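Local coordinates for protein taurocyamine kinase (Schistosoma mansoni, PDB 4WOD) that reversibly transfers phosphate between ATP and taurocyamine as a duplicated, two-repeat phosphagen kinase, at residues F99-N111 and G234-Q248. The protein carries 4 engineered substitutions. Residues are numbered along the deposited sequence; the frame is centred on the assembly and turned at random.
Engineered in segment 234-248: G235 (natural residue Asp), T237 (natural residue Ile).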
ATOM      1  N   PHE A  99     -16.008  -6.316  28.106  1.00 18.30           N
ATOM      2  CA  PHE A  99     -14.564  -6.331  28.321  1.00 20.89           C
ATOM      3  C   PHE A  99     -14.086  -7.770  28.553  1.00 22.03           C
ATOM      4  O   PHE A  99     -12.894  -8.073  28.420  1.00 18.63           O
ATOM      5  CB  PHE A  99     -14.159  -5.415  29.507  1.00 16.47           C
ATOM      6  CG  PHE A  99     -14.122  -3.936  29.153  1.00 22.14           C
ATOM      7  CD1 PHE A  99     -12.975  -3.359  28.624  1.00 13.69           C
ATOM      8  CD2 PHE A  99     -15.249  -3.137  29.329  1.00 17.59           C
ATOM      9  CE1 PHE A  99     -12.943  -2.017  28.275  1.00 17.68           C
ATOM     10  CE2 PHE A  99     -15.230  -1.785  28.972  1.00 16.94           C
ATOM     11  CZ  PHE A  99     -14.061  -1.230  28.450  1.00 18.22           C
ATOM     12  N   GLY A 100     -15.023  -8.653  28.881  1.00 20.97           N
ATOM     13  CA  GLY A 100     -14.706 -10.056  29.106  1.00 23.37           C
ATOM     14  C   GLY A 100     -14.707 -10.397  30.589  1.00 28.85           C
ATOM     15  O   GLY A 100     -14.905  -9.530  31.438  1.00 26.50           O
ATOM     16  N   ASP A 101     -14.477 -11.663  30.900  1.00 29.88           N
ATOM     17  CA  ASP A 101     -14.352 -12.107  32.283  1.00 28.29           C
ATOM     18  C   ASP A 101     -12.992 -11.718  32.840  1.00 30.26           C
ATOM     19  O   ASP A 101     -12.014 -12.451  32.671  1.00 33.29           O
ATOM     20  CB  ASP A 101     -14.548 -13.622  32.360  1.00 33.77           C
ATOM     21  CG  ASP A 101     -14.663 -14.130  33.774  1.00 36.79           C
ATOM     22  OD1 ASP A 101     -14.549 -13.324  34.720  1.00 39.86           O
ATOM     23  OD2 ASP A 101     -14.850 -15.355  33.935  1.00 40.03           O
ATOM     24  N   LEU A 102     -12.929 -10.575  33.513  1.00 31.01           N
ATOM     25  CA  LEU A 102     -11.652 -10.006  33.928  1.00 25.06           C
ATOM     26  C   LEU A 102     -10.862 -10.944  34.837  1.00 33.67           C
ATOM     27  O   LEU A 102      -9.660 -11.094  34.664  1.00 32.79           O
ATOM     28  CB  LEU A 102     -11.865  -8.659  34.621  1.00 27.13           C
ATOM     29  CG  LEU A 102     -12.480  -7.599  33.703  1.00 24.85           C
ATOM     30  CD1 LEU A 102     -12.413  -6.213  34.317  1.00 30.01           C
ATOM     31  CD2 LEU A 102     -11.803  -7.609  32.340  1.00 25.57           C
ATOM     32  N   LYS A 103     -11.529 -11.589  35.786  1.00 27.82           N
ATOM     33  CA  LYS A 103     -10.832 -12.470  36.726  1.00 34.99           C
ATOM     34  C   LYS A 103     -10.047 -13.608  36.035  1.00 36.22           C
ATOM     35  O   LYS A 103      -9.003 -14.032  36.532  1.00 37.27           O
ATOM     36  CB  LYS A 103     -11.829 -13.059  37.736  1.00 36.04           C
ATOM     37  CG  LYS A 103     -13.052 -12.170  37.999  1.00 42.73           C
ATOM     38  CD  LYS A 103     -14.181 -12.939  38.697  1.00 48.91           C
ATOM     39  CE  LYS A 103     -15.089 -13.635  37.695  1.00 50.08           C
ATOM     40  NZ  LYS A 103     -16.300 -14.244  38.317  1.00 52.95           N
ATOM     41  N   SER A 104     -10.535 -14.087  34.889  1.00 33.18           N
ATOM     42  CA  SER A 104      -9.916 -15.231  34.220  1.00 33.82           C
ATOM     43  C   SER A 104      -9.220 -14.858  32.904  1.00 36.81           C
ATOM     44  O   SER A 104      -8.631 -15.710  32.234  1.00 34.53           O
ATOM     45  CB  SER A 104     -10.966 -16.310  33.945  1.00 37.32           C
ATOM     46  OG  SER A 104     -11.736 -15.980  32.806  1.00 35.98           O
ATOM     47  N   LEU A 105      -9.292 -13.589  32.525  1.00 29.24           N
ATOM     48  CA  LEU A 105      -8.707 -13.170  31.264  1.00 27.60           C
ATOM     49  C   LEU A 105      -7.188 -13.090  31.361  1.00 23.42           C
ATOM     50  O   LEU A 105      -6.635 -12.564  32.333  1.00 25.23           O
ATOM     51  CB  LEU A 105      -9.275 -11.828  30.837  1.00 30.65           C
ATOM     52  CG  LEU A 105      -8.667 -11.231  29.574  1.00 30.78           C
ATOM     53  CD1 LEU A 105      -9.120 -12.001  28.355  1.00 29.91           C
ATOM     54  CD2 LEU A 105      -9.052  -9.771  29.465  1.00 31.61           C
ATOM     55  N   SER A 106      -6.514 -13.608  30.341  1.00 27.18           N
ATOM     56  CA  SER A 106      -5.063 -13.598  30.323  1.00 25.16           C
ATOM     57  C   SER A 106      -4.492 -13.642  28.907  1.00 26.99           C
ATOM     58  O   SER A 106      -4.852 -14.504  28.110  1.00 32.81           O
ATOM     59  CB  SER A 106      -4.522 -14.776  31.129  1.00 28.87           C
ATOM     60  OG  SER A 106      -3.116 -14.827  31.042  1.00 36.12           O
ATOM     61  N   PHE A 107      -3.598 -12.702  28.626  1.00 24.63           N
ATOM     62  CA  PHE A 107      -2.836 -12.635  27.375  1.00 20.36           C
ATOM     63  C   PHE A 107      -1.343 -12.836  27.619  1.00 18.83           C
ATOM     64  O   PHE A 107      -0.814 -12.349  28.617  1.00 23.54           O
ATOM     65  CB  PHE A 107      -3.027 -11.276  26.716  1.00 16.39           C
ATOM     66  CG  PHE A 107      -4.409 -11.032  26.230  1.00 18.76           C
ATOM     67  CD1 PHE A 107      -4.876 -11.679  25.089  1.00 18.31           C
ATOM     68  CD2 PHE A 107      -5.240 -10.165  26.896  1.00 20.52           C
ATOM     69  CE1 PHE A 107      -6.151 -11.451  24.631  1.00 20.85           C
ATOM     70  CE2 PHE A 107      -6.524  -9.931  26.440  1.00 21.58           C
ATOM     71  CZ  PHE A 107      -6.979 -10.571  25.315  1.00 19.94           C
ATOM     72  N   THR A 108      -0.648 -13.485  26.692  1.00 21.69           N
ATOM     73  CA  THR A 108       0.791 -13.656  26.855  1.00 23.18           C
ATOM     74  C   THR A 108       1.446 -12.279  26.844  1.00 21.72           C
ATOM     75  O   THR A 108       0.934 -11.345  26.212  1.00 20.15           O
ATOM     76  CB  THR A 108       1.412 -14.566  25.754  1.00 21.94           C
ATOM     77  OG1 THR A 108       1.094 -14.046  24.456  1.00 24.15           O
ATOM     78  CG2 THR A 108       0.876 -15.983  25.874  1.00 22.86           C
ATOM     79  N   ASP A 109       2.544 -12.131  27.580  1.00 18.52           N
ATOM     80  CA  ASP A 109       3.273 -10.875  27.574  1.00 21.93           C
ATOM     81  C   ASP A 109       3.851 -10.675  26.180  1.00 21.58           C
ATOM     82  O   ASP A 109       4.468 -11.597  25.637  1.00 18.28           O
ATOM     83  CB  ASP A 109       4.387 -10.862  28.613  1.00 21.70           C
ATOM     84  CG  ASP A 109       4.963  -9.473  28.808  1.00 23.92           C
ATOM     85  OD1 ASP A 109       5.651  -8.989  27.883  1.00 22.87           O
ATOM     86  OD2 ASP A 109       4.713  -8.855  29.878  1.00 32.31           O
ATOM     87  N   LEU A 110       3.679  -9.485  25.601  1.00 14.76           N
ATOM     88  CA  LEU A 110       4.057  -9.304  24.199  1.00 14.64           C
ATOM     89  C   LEU A 110       5.570  -9.291  23.982  1.00 15.72           C
ATOM     90  O   LEU A 110       6.047  -9.449  22.847  1.00 18.20           O
ATOM     91  CB  LEU A 110       3.419  -8.018  23.641  1.00 16.87           C
ATOM     92  CG  LEU A 110       1.954  -8.264  23.266  1.00 15.47           C
ATOM     93  CD1 LEU A 110       1.205  -6.985  22.830  1.00 15.94           C
ATOM     94  CD2 LEU A 110       1.865  -9.341  22.190  1.00 16.85           C
ATOM     95  N   ASN A 111       6.341  -9.118  25.049  1.00 18.24           N
ATOM     96  CA  ASN A 111       7.781  -9.161  24.896  1.00 14.27           C
ATOM     97  C   ASN A 111       8.312 -10.593  24.781  1.00 17.63           C
ATOM     98  O   ASN A 111       9.498 -10.808  24.517  1.00 21.18           O
ATOM     99  CB  ASN A 111       8.457  -8.404  26.036  1.00 18.67           C
ATOM    100  CG  ASN A 111       8.811  -7.002  25.617  1.00 20.77           C
ATOM    101  OD1 ASN A 111       9.046  -6.759  24.430  1.00 20.23           O
ATOM    102  ND2 ASN A 111       8.803  -6.071  26.553  1.00 19.02           N
ATOM    103  N   GLY A 234       5.481  -5.145  27.898  1.00 17.83           N
ATOM    104  CA  GLY A 234       4.446  -5.774  27.106  1.00 18.74           C
ATOM    105  C   GLY A 234       3.301  -6.420  27.878  1.00 20.22           C
ATOM    106  O   GLY A 234       2.614  -7.301  27.338  1.00 16.97           O
ATOM    107  N   GLY A 235       3.085  -5.985  29.120  1.00 18.52           N
ATOM    108  CA  GLY A 235       2.013  -6.525  29.948  1.00 17.18           C
ATOM    109  C   GLY A 235       0.621  -6.032  29.539  1.00 18.19           C
ATOM    110  O   GLY A 235      -0.014  -5.278  30.280  1.00 19.74           O
ATOM    111  N   LEU A 236       0.144  -6.454  28.366  1.00 14.98           N
ATOM    112  CA  LEU A 236      -1.188  -6.061  27.877  1.00 14.54           C
ATOM    113  C   LEU A 236      -2.298  -6.447  28.856  1.00 22.40           C
ATOM    114  O   LEU A 236      -3.262  -5.707  29.040  1.00 19.97           O
ATOM    115  CB  LEU A 236      -1.472  -6.685  26.504  1.00 17.23           C
ATOM    116  CG  LEU A 236      -2.876  -6.454  25.916  1.00 15.85           C
ATOM    117  CD1 LEU A 236      -3.054  -4.994  25.579  1.00 18.20           C
ATOM    118  CD2 LEU A 236      -3.133  -7.307  24.681  1.00 16.83           C
ATOM    119  N   THR A 237      -2.156  -7.606  29.490  1.00 21.83           N
ATOM    120  CA  THR A 237      -3.171  -8.092  30.424  1.00 20.65           C
ATOM    121  C   THR A 237      -3.488  -7.111  31.563  1.00 20.00           C
ATOM    122  O   THR A 237      -4.656  -6.774  31.790  1.00 21.66           O
ATOM    123  CB  THR A 237      -2.735  -9.440  31.039  1.00 21.99           C
ATOM    124  OG1 THR A 237      -2.720 -10.438  30.006  1.00 24.36           O
ATOM    125  CG2 THR A 237      -3.705  -9.847  32.145  1.00 20.24           C
ATOM    126  N   ALA A 238      -2.447  -6.661  32.260  1.00 17.83           N
ATOM    127  CA  ALA A 238      -2.577  -5.707  33.369  1.00 20.00           C
ATOM    128  C   ALA A 238      -3.091  -4.340  32.883  1.00 20.74           C
ATOM    129  O   ALA A 238      -3.990  -3.756  33.484  1.00 19.88           O
ATOM    130  CB  ALA A 238      -1.237  -5.548  34.075  1.00 17.05           C
ATOM    131  N   VAL A 239      -2.523  -3.846  31.786  1.00 20.10           N
ATOM    132  CA  VAL A 239      -2.922  -2.548  31.228  1.00 17.50           C
ATOM    133  C   VAL A 239      -4.419  -2.542  30.926  1.00 18.83           C
ATOM    134  O   VAL A 239      -5.140  -1.603  31.284  1.00 16.00           O
ATOM    135  CB  VAL A 239      -2.138  -2.217  29.939  1.00 16.71           C
ATOM    136  CG1 VAL A 239      -2.643  -0.917  29.298  1.00 15.95           C
ATOM    137  CG2 VAL A 239      -0.665  -2.131  30.235  1.00 19.34           C
ATOM    138  N   TYR A 240      -4.872  -3.608  30.277  1.00 17.85           N
ATOM    139  CA  TYR A 240      -6.260  -3.724  29.834  1.00 19.92           C
ATOM    140  C   TYR A 240      -7.211  -3.907  31.003  1.00 21.56           C
ATOM    141  O   TYR A 240      -8.255  -3.272  31.047  1.00 16.62           O
ATOM    142  CB  TYR A 240      -6.405  -4.881  28.854  1.00 13.26           C
ATOM    143  CG  TYR A 240      -7.818  -5.194  28.399  1.00 16.54           C
ATOM    144  CD1 TYR A 240      -8.439  -4.442  27.411  1.00 15.07           C
ATOM    145  CD2 TYR A 240      -8.509  -6.271  28.932  1.00 16.58           C
ATOM    146  CE1 TYR A 240      -9.717  -4.746  26.969  1.00 14.37           C
ATOM    147  CE2 TYR A 240      -9.791  -6.580  28.516  1.00 16.93           C
ATOM    148  CZ  TYR A 240     -10.396  -5.813  27.535  1.00 18.65           C
ATOM    149  OH  TYR A 240     -11.666  -6.134  27.117  1.00 17.02           O
ATOM    150  N   LYS A 241      -6.845  -4.780  31.938  1.00 17.03           N
ATOM    151  CA  LYS A 241      -7.638  -4.966  33.147  1.00 19.64           C
ATOM    152  C   LYS A 241      -7.755  -3.674  33.934  1.00 19.16           C
ATOM    153  O   LYS A 241      -8.834  -3.349  34.424  1.00 20.81           O
ATOM    154  CB  LYS A 241      -7.032  -6.051  34.040  1.00 22.28           C
ATOM    155  CG  LYS A 241      -7.436  -7.455  33.654  1.00 26.67           C
ATOM    156  CD  LYS A 241      -6.839  -8.498  34.605  1.00 28.05           C
ATOM    157  CE  LYS A 241      -6.936  -9.894  33.979  1.00 36.58           C
ATOM    158  NZ  LYS A 241      -6.675 -11.027  34.938  1.00 37.17           N
ATOM    159  N   ARG A 242      -6.645  -2.951  34.066  1.00 18.81           N
ATOM    160  CA  ARG A 242      -6.635  -1.696  34.818  1.00 20.39           C
ATOM    161  C   ARG A 242      -7.597  -0.698  34.183  1.00 20.09           C
ATOM    162  O   ARG A 242      -8.366  -0.034  34.874  1.00 18.24           O
ATOM    163  CB  ARG A 242      -5.228  -1.099  34.880  1.00 19.02           C
ATOM    164  CG  ARG A 242      -5.111   0.169  35.696  1.00 18.01           C
ATOM    165  CD  ARG A 242      -3.701   0.722  35.569  1.00 23.02           C
ATOM    166  NE  ARG A 242      -2.785  -0.397  35.626  1.00 32.15           N
ATOM    167  CZ  ARG A 242      -1.756  -0.590  34.814  1.00 24.02           C
ATOM    168  NH1 ARG A 242      -1.449   0.291  33.883  1.00 20.34           N
ATOM    169  NH2 ARG A 242      -1.018  -1.676  34.963  1.00 22.89           N
ATOM    170  N   LEU A 243      -7.554  -0.618  32.856  1.00 18.49           N
ATOM    171  CA  LEU A 243      -8.476   0.236  32.121  1.00 20.38           C
ATOM    172  C   LEU A 243      -9.925  -0.186  32.299  1.00 19.07           C
ATOM    173  O   LEU A 243     -10.783   0.652  32.570  1.00 20.29           O
ATOM    174  CB  LEU A 243      -8.150   0.245  30.638  1.00 18.02           C
ATOM    175  CG  LEU A 243      -9.073   1.157  29.822  1.00 18.19           C
ATOM    176  CD1 LEU A 243      -8.886   2.613  30.208  1.00 15.39           C
ATOM    177  CD2 LEU A 243      -8.808   0.972  28.326  1.00 14.18           C
ATOM    178  N   ALA A 244     -10.195  -1.482  32.127  1.00 20.16           N
ATOM    179  CA  ALA A 244     -11.560  -1.995  32.165  1.00 21.44           C
ATOM    180  C   ALA A 244     -12.182  -1.747  33.535  1.00 21.60           C
ATOM    181  O   ALA A 244     -13.332  -1.310  33.632  1.00 18.89           O
ATOM    182  CB  ALA A 244     -11.589  -3.472  31.839  1.00 18.83           C
ATOM    183  N   ASP A 245     -11.426  -2.035  34.591  1.00 22.27           N
ATOM    184  CA  ASP A 245     -11.936  -1.850  35.960  1.00 24.30           C
ATOM    185  C   ASP A 245     -12.388  -0.414  36.206  1.00 21.05           C
ATOM    186  O   ASP A 245     -13.472  -0.190  36.746  1.00 24.10           O
ATOM    187  CB  ASP A 245     -10.889  -2.224  37.009  1.00 22.06           C
ATOM    188  CG  ASP A 245     -10.767  -3.722  37.216  1.00 35.62           C
ATOM    189  OD1 ASP A 245     -11.665  -4.464  36.760  1.00 35.54           O
ATOM    190  OD2 ASP A 245      -9.780  -4.152  37.858  1.00 41.64           O
ATOM    191  N   ALA A 246     -11.571   0.545  35.783  1.00 17.37           N
ATOM    192  CA  ALA A 246     -11.836   1.957  36.035  1.00 21.30           C
ATOM    193  C   ALA A 246     -13.097   2.447  35.340  1.00 20.98           C
ATOM    194  O   ALA A 246     -13.909   3.162  35.948  1.00 19.64           O
ATOM    195  CB  ALA A 246     -10.649   2.810  35.609  1.00 17.95           C
ATOM    196  N   ILE A 247     -13.268   2.080  34.073  1.00 19.40           N
ATOM    197  CA  ILE A 247     -14.404   2.627  33.328  1.00 19.37           C
ATOM    198  C   ILE A 247     -15.712   2.002  33.836  1.00 22.38           C
ATOM    199  O   ILE A 247     -16.754   2.656  33.887  1.00 20.46           O
ATOM    200  CB  ILE A 247     -14.235   2.431  31.798  1.00 20.16           C
ATOM    201  CG1 ILE A 247     -15.165   3.385  31.029  1.00 20.04           C
ATOM    202  CG2 ILE A 247     -14.439   0.988  31.387  1.00 20.89           C
ATOM    203  CD1 ILE A 247     -14.915   4.873  31.362  1.00 19.41           C
ATOM    204  N   GLN A 248     -15.647   0.741  34.247  1.00 18.69           N
ATOM    205  CA  GLN A 248     -16.795   0.109  34.866  1.00 20.32           C
ATOM    206  C   GLN A 248     -17.160   0.830  36.166  1.00 20.85           C
ATOM    207  O   GLN A 248     -18.336   1.120  36.412  1.00 22.20           O
ATOM    208  CB  GLN A 248     -16.502  -1.387  35.089  1.00 24.99           C
ATOM    209  CG  GLN A 248     -16.313  -2.137  33.759  1.00 27.44           C
ATOM    210  CD  GLN A 248     -16.057  -3.632  33.925  1.00 33.51           C
ATOM    211  OE1 GLN A 248     -15.692  -4.104  35.004  1.00 36.96           O
ATOM    212  NE2 GLN A 248     -16.281  -4.386  32.858  1.00 30.59           N
TER
HETATM  213  O   HOH W   1     -15.906  -7.132  32.855  1.00 28.65           O
HETATM  214  O   HOH W   2      -7.770 -11.027  37.455  1.00 44.95           O
HETATM  215  O   HOH W   3       0.156  -9.506  28.877  1.00 22.35           O
HETATM  216  O   HOH W   4       7.234  -7.035  29.293  1.00 24.34           O
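In the first phosphagen-kinase repeat, the loop 99-111 runs back along helix 236-251 of the catalytic domain, F99 lying beside A244 and L110 beside G234.

Y240 OH donates to F99 O at 2.6 Å, in the carbonyl plane and on a lone pair. The oxygen sits at the edge of the tyrosine ring. F99 turns one face to A244, whose CA lies 4.2 Å from the ring centroid in a CH-pi contact. At the far rim of F99, CZ touches I247 CG2 at 3.7 Å. L105 CD2 packs against Y240 CE2, the two side chains roughly perpendicular.

K241 is stretched out past CG (chi2 -178°), which carries NZ to two loop carbonyls, L102 O and L105 O. Both bonds are weak; together they tie the loop to the helix. Water 2 accepts from K241 NZ at 2.7 Å.

T237, an engineered residue, has OG1 anti to its carbonyl carbon (chi1 -67°). There OG1 accepts from F107 N at 2.8 Å and lies near the plane of the F107 ring, at its edge. L236 CD2 lies over one face of that ring, toward its rim.

At the helix start, G234 O accepts from L110 N at 3.0 Å and from L236 N, on opposite sides of the peptide plane. D109 OD1 closes an Asx turn by accepting from N111 N at 2.9 Å. Water 4 donates to D109 OD1 and accepts from G234 N. This end adjoins the predicted ATP site, G234 beside T120 and L110 beside V280.

Helix 331-355 borders the contact, with V335 against Y240 and H339 against F107, L110 and L236. Strand 117-126 meets F99 through L124, and N111 OD1 bonds to V117 N at its start.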